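Local coordinates for putative alpha-L-fucosidase (Bacteroides thetaiotaomicron, PDB 4H41), which is a putative alpha-L-fucosidase, probably a TIM-barrel glycoside hydrolase that acts on fucose-bearing host glycans, at residues 57-60 against 61-64; 106-109 against 110-114. One frame throughout, in Å; residues are numbered along the deposited sequence.

Interaction 1. Residues 57-60 against 61-64; sequences DLDF and QHMK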
# COMPACT_ATOMS: atom_id res chain seq x y z
N ASP B 57 -7.72 23.63 3.52
CA ASP B 57 -7.16 24.98 3.66
C ASP B 57 -5.64 24.90 3.87
O ASP B 57 -4.87 25.62 3.22
CB ASP B 57 -7.82 25.72 4.81
CG ASP B 57 -7.14 27.04 5.11
OD1 ASP B 57 -7.39 28.01 4.35
OD2 ASP B 57 -6.28 27.07 6.01
N LEU B 58 -5.22 24.03 4.76
CA LEU B 58 -3.78 23.85 5.01
C LEU B 58 -3.05 23.33 3.75
O LEU B 58 -1.96 23.79 3.43
CB LEU B 58 -3.58 22.90 6.19
CG LEU B 58 -2.15 22.50 6.53
CD1 LEU B 58 -1.32 23.73 6.92
CD2 LEU B 58 -2.13 21.47 7.69
N ASP B 59 -3.68 22.42 2.99
CA ASP B 59 -3.04 21.95 1.76
C ASP B 59 -2.90 23.05 0.74
O ASP B 59 -1.86 23.12 0.08
CB ASP B 59 -3.75 20.74 1.11
CG ASP B 59 -2.74 19.64 0.88
OD1 ASP B 59 -1.95 19.38 1.80
OD2 ASP B 59 -2.73 19.07 -0.23
N PHE B 60 -3.88 23.94 0.65
CA PHE B 60 -3.77 25.06 -0.29
C PHE B 60 -2.59 25.97 0.11
O PHE B 60 -1.92 26.53 -0.76
CB PHE B 60 -5.07 25.84 -0.37
CG PHE B 60 -6.02 25.35 -1.45
CD1 PHE B 60 -6.59 24.08 -1.38
CD2 PHE B 60 -6.35 26.17 -2.53
CE1 PHE B 60 -7.46 23.62 -2.38
CE2 PHE B 60 -7.25 25.72 -3.51
CZ PHE B 60 -7.83 24.47 -3.40
N GLN B 61 -2.33 26.11 1.42
CA GLN B 61 -1.17 26.86 1.91
C GLN B 61 0.15 26.19 1.47
O GLN B 61 1.06 26.89 1.03
CB GLN B 61 -1.19 26.99 3.43
CG GLN B 61 -2.33 27.82 3.98
CD GLN B 61 -2.28 27.82 5.47
OE1 GLN B 61 -1.24 28.15 6.05
NE2 GLN B 61 -3.39 27.50 6.13
N HIS B 62 0.22 24.83 1.54
CA HIS B 62 1.42 24.09 1.12
C HIS B 62 1.61 24.26 -0.39
O HIS B 62 2.74 24.39 -0.86
CB HIS B 62 1.36 22.56 1.49
CG HIS B 62 1.34 22.25 2.96
ND1 HIS B 62 2.27 22.81 3.83
CD2 HIS B 62 0.58 21.36 3.65
CE1 HIS B 62 1.99 22.30 5.03
NE2 HIS B 62 0.97 21.43 4.97
N MSE B 63 0.50 24.32 -1.15
CA MSE B 63 0.56 24.54 -2.60
C MSE B 63 1.06 25.92 -2.92
O MSE B 63 1.94 26.09 -3.76
CB MSE B 63 -0.83 24.36 -3.23
CG MSE B 63 -1.36 22.95 -3.20
SE MSE B 63 -3.23 23.05 -3.79
CE MSE B 63 -3.83 21.33 -3.15
N LYS B 64 0.53 26.93 -2.22
CA LYS B 64 0.91 28.31 -2.47
C LYS B 64 2.38 28.55 -2.23
O LYS B 64 3.03 29.28 -3.00
CB LYS B 64 0.08 29.25 -1.58
CG LYS B 64 0.22 30.74 -1.89
CD LYS B 64 -0.46 31.09 -3.17
CE LYS B 64 -0.44 32.56 -3.50
NZ LYS B 64 -1.13 32.75 -4.79
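Over one face of the Phe60 ring sits the selenium of Met63, a selenomethionine, 4.3 Å from SE to the ring centroid and 14° off the ring normal, a Met-aromatic contact between residues three apart. The imidazole of His62 has Leu58 O over one face, while at its edge, in the ring plane, Asp59 OD1 lies 3.7 Å from His62 CD2. The Asp59 carboxylate stands almost perpendicular to that ring, and its oxygens are gripped by the hydroxyls of Ser318 and Ser314 and the amide of Gln320, so a buried charge is well supplied with donors. On the same turn Leu58, its CG anti to the backbone N (chi1 175°), brings its branch obliquely across the imidazole, with Leu58 CG 3.6 Å from His62 NE2. The remaining pair is polar. Gln61 NE2 donates to Asp57 OD2 at 2.9 Å, the oxygen lying nearly in the amide plane although the amide nitrogen meets it from above the carboxylate plane; the bond is bent, with an N-H...O angle of 137°. The other oxygen, OD1, takes the Tyr112 hydroxyl and the Lys111 ammonium, so both ends of the carboxylate are engaged. Replacing Asp57 with an alanine is likely to leave the Gln61 amide free to turn and Lys111 and Tyr112 without their shared acceptor. Beneath these side chains run regular i to i+4 bonds, such as Met63 N to Asp59 O at 2.9 Å. Met63 also reaches Thr37 and Leu39 of the barrel wall, and Phe60 meets Tyr105 and Leu108 of the neighbouring helix. Helix 53-65 thereby lies against strand 34-39 and helix 101-111 as the helix of the first beta-alpha-beta unit, between strands 34-39 and 70-73, of a TIM barrel.

Interaction 2. Residues 106-109 against 110-114; sequences LRLA and EKYNM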
# COMPACT_ATOMS: atom_id res chain seq x y z
N LEU B 106 -13.70 26.44 -4.70
CA LEU B 106 -13.80 27.80 -5.26
C LEU B 106 -13.46 28.85 -4.20
O LEU B 106 -12.74 29.80 -4.51
CB LEU B 106 -15.16 28.04 -5.84
CG LEU B 106 -15.39 27.37 -7.20
CD1 LEU B 106 -16.85 27.34 -7.56
CD2 LEU B 106 -14.65 28.09 -8.30
N ARG B 107 -13.91 28.67 -2.95
CA ARG B 107 -13.61 29.61 -1.86
C ARG B 107 -12.13 29.56 -1.51
O ARG B 107 -11.51 30.59 -1.28
CB ARG B 107 -14.47 29.33 -0.62
CG ARG B 107 -15.91 29.82 -0.81
CD ARG B 107 -16.72 29.73 0.47
NE ARG B 107 -16.99 28.34 0.87
CZ ARG B 107 -16.33 27.64 1.78
NH1 ARG B 107 -15.32 28.19 2.45
NH2 ARG B 107 -16.67 26.38 2.03
N LEU B 108 -11.55 28.36 -1.47
CA LEU B 108 -10.13 28.22 -1.15
C LEU B 108 -9.27 28.80 -2.28
O LEU B 108 -8.29 29.48 -2.00
CB LEU B 108 -9.76 26.76 -0.87
CG LEU B 108 -10.36 26.18 0.40
CD1 LEU B 108 -10.02 24.70 0.52
CD2 LEU B 108 -9.88 26.94 1.66
N ALA B 109 -9.65 28.56 -3.55
CA ALA B 109 -8.91 29.12 -4.68
C ALA B 109 -8.93 30.63 -4.63
O ALA B 109 -7.90 31.27 -4.87
CB ALA B 109 -9.48 28.63 -6.01
N GLU B 110 -10.07 31.23 -4.24
CA GLU B 110 -10.14 32.68 -4.15
C GLU B 110 -9.29 33.20 -3.00
O GLU B 110 -8.57 34.19 -3.15
CB GLU B 110 -11.58 33.14 -3.99
CG GLU B 110 -11.70 34.65 -3.95
CD GLU B 110 -13.11 35.19 -3.99
OE1 GLU B 110 -14.06 34.38 -4.05
OE2 GLU B 110 -13.25 36.44 -3.91
N LYS B 111 -9.34 32.53 -1.87
CA LYS B 111 -8.55 32.91 -0.70
C LYS B 111 -7.06 32.94 -1.01
O LYS B 111 -6.36 33.84 -0.58
CB LYS B 111 -8.82 31.91 0.44
CG LYS B 111 -8.22 32.31 1.77
CD LYS B 111 -8.58 31.30 2.83
CE LYS B 111 -7.85 31.56 4.12
NZ LYS B 111 -8.29 30.61 5.18
N TYR B 112 -6.57 31.96 -1.78
CA TYR B 112 -5.14 31.85 -2.08
C TYR B 112 -4.79 32.33 -3.48
O TYR B 112 -3.68 32.10 -3.93
CB TYR B 112 -4.67 30.40 -1.85
CG TYR B 112 -4.75 30.03 -0.39
CD1 TYR B 112 -3.83 30.52 0.52
CD2 TYR B 112 -5.82 29.28 0.11
CE1 TYR B 112 -3.96 30.27 1.88
CE2 TYR B 112 -5.93 29.00 1.46
CZ TYR B 112 -5.01 29.52 2.35
OH TYR B 112 -5.12 29.30 3.70
N ASN B 113 -5.71 33.08 -4.12
CA ASN B 113 -5.54 33.70 -5.42
C ASN B 113 -5.06 32.71 -6.47
O ASN B 113 -4.05 32.91 -7.16
CB ASN B 113 -4.60 34.91 -5.32
CG ASN B 113 -4.76 35.87 -6.50
OD1 ASN B 113 -5.85 36.09 -7.01
ND2 ASN B 113 -3.67 36.45 -6.96
N MSE B 114 -5.80 31.63 -6.60
CA MSE B 114 -5.56 30.60 -7.60
C MSE B 114 -6.75 30.54 -8.57
O MSE B 114 -7.85 30.97 -8.24
CB MSE B 114 -5.35 29.24 -6.93
CG MSE B 114 -4.02 29.14 -6.13
SE MSE B 114 -4.07 27.54 -5.20
CE MSE B 114 -2.57 27.77 -4.05
O HOH W 1 -14.23 32.19 -5.71
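With its CG anti to the carbonyl carbon (chi1 -66°), Tyr112 swings its ring back along the helix, where Leu108 O lies at the ring edge, 3.3 Å from Tyr112 CD2. Leu108 CD2 approaches the same ring more loosely, at 4.5 Å from Tyr112 CE2. Glu110 takes the other course: CG anti to the backbone N (chi1 -177°) and an extended chain carry its carboxylate to a water that donates to both Glu110 OE1, at 2.8 Å, and Leu106 O. Leu106 O also accepts the Glu110 amide at 3.0 Å and the hydroxyl of Ser156, so three donors converge on one carbonyl. Arg107 pairs with Glu53 on helix 53-65 and with Asp103. The small Ala109 lies against Phe116 of strand 115-119, and its CB comes 4.3 Å from Met114 CB as the chain turns toward that strand. Asn113, at positive phi, reverses the backbone, and its side chain lies close to a bound polyether that is probably from the crystallisation liquor. Beyond it Met114 N reaches back to Ala109 O at 2.7 Å in an almost straight bond (179°), while Asn113 N donates to Glu110 O at 3.2 Å. This pair of backward bonds is a Schellman motif, with Asn113 as the C-prime residue, closing helix 101-111 ahead of a barrel strand.

Interactions 1 and 2 lie on adjacent outer helices of the barrel, about 10 Å apart between centres, and both are partly buried. In 57-64, a run of unbroken helix, Met63 and Asp59 face the barrel wall or helix 313-316, whereas Phe60 and Asp57 face helix 101-111 and its end. In 106-114 the helix stops, and backbone bonds of the Schellman turn close the helix end, with the exposed Glu110 and Asn113 beside a small, buried Ala109. Tyr112 joins the two: its hydroxyl belongs to the Asp57 group, its carbonyl O lies 2.8 Å from Lys64 NZ, and its ring packs on Phe60. The C-terminal end of helix 101-111 thus rests along residues 57-64 of helix 53-65.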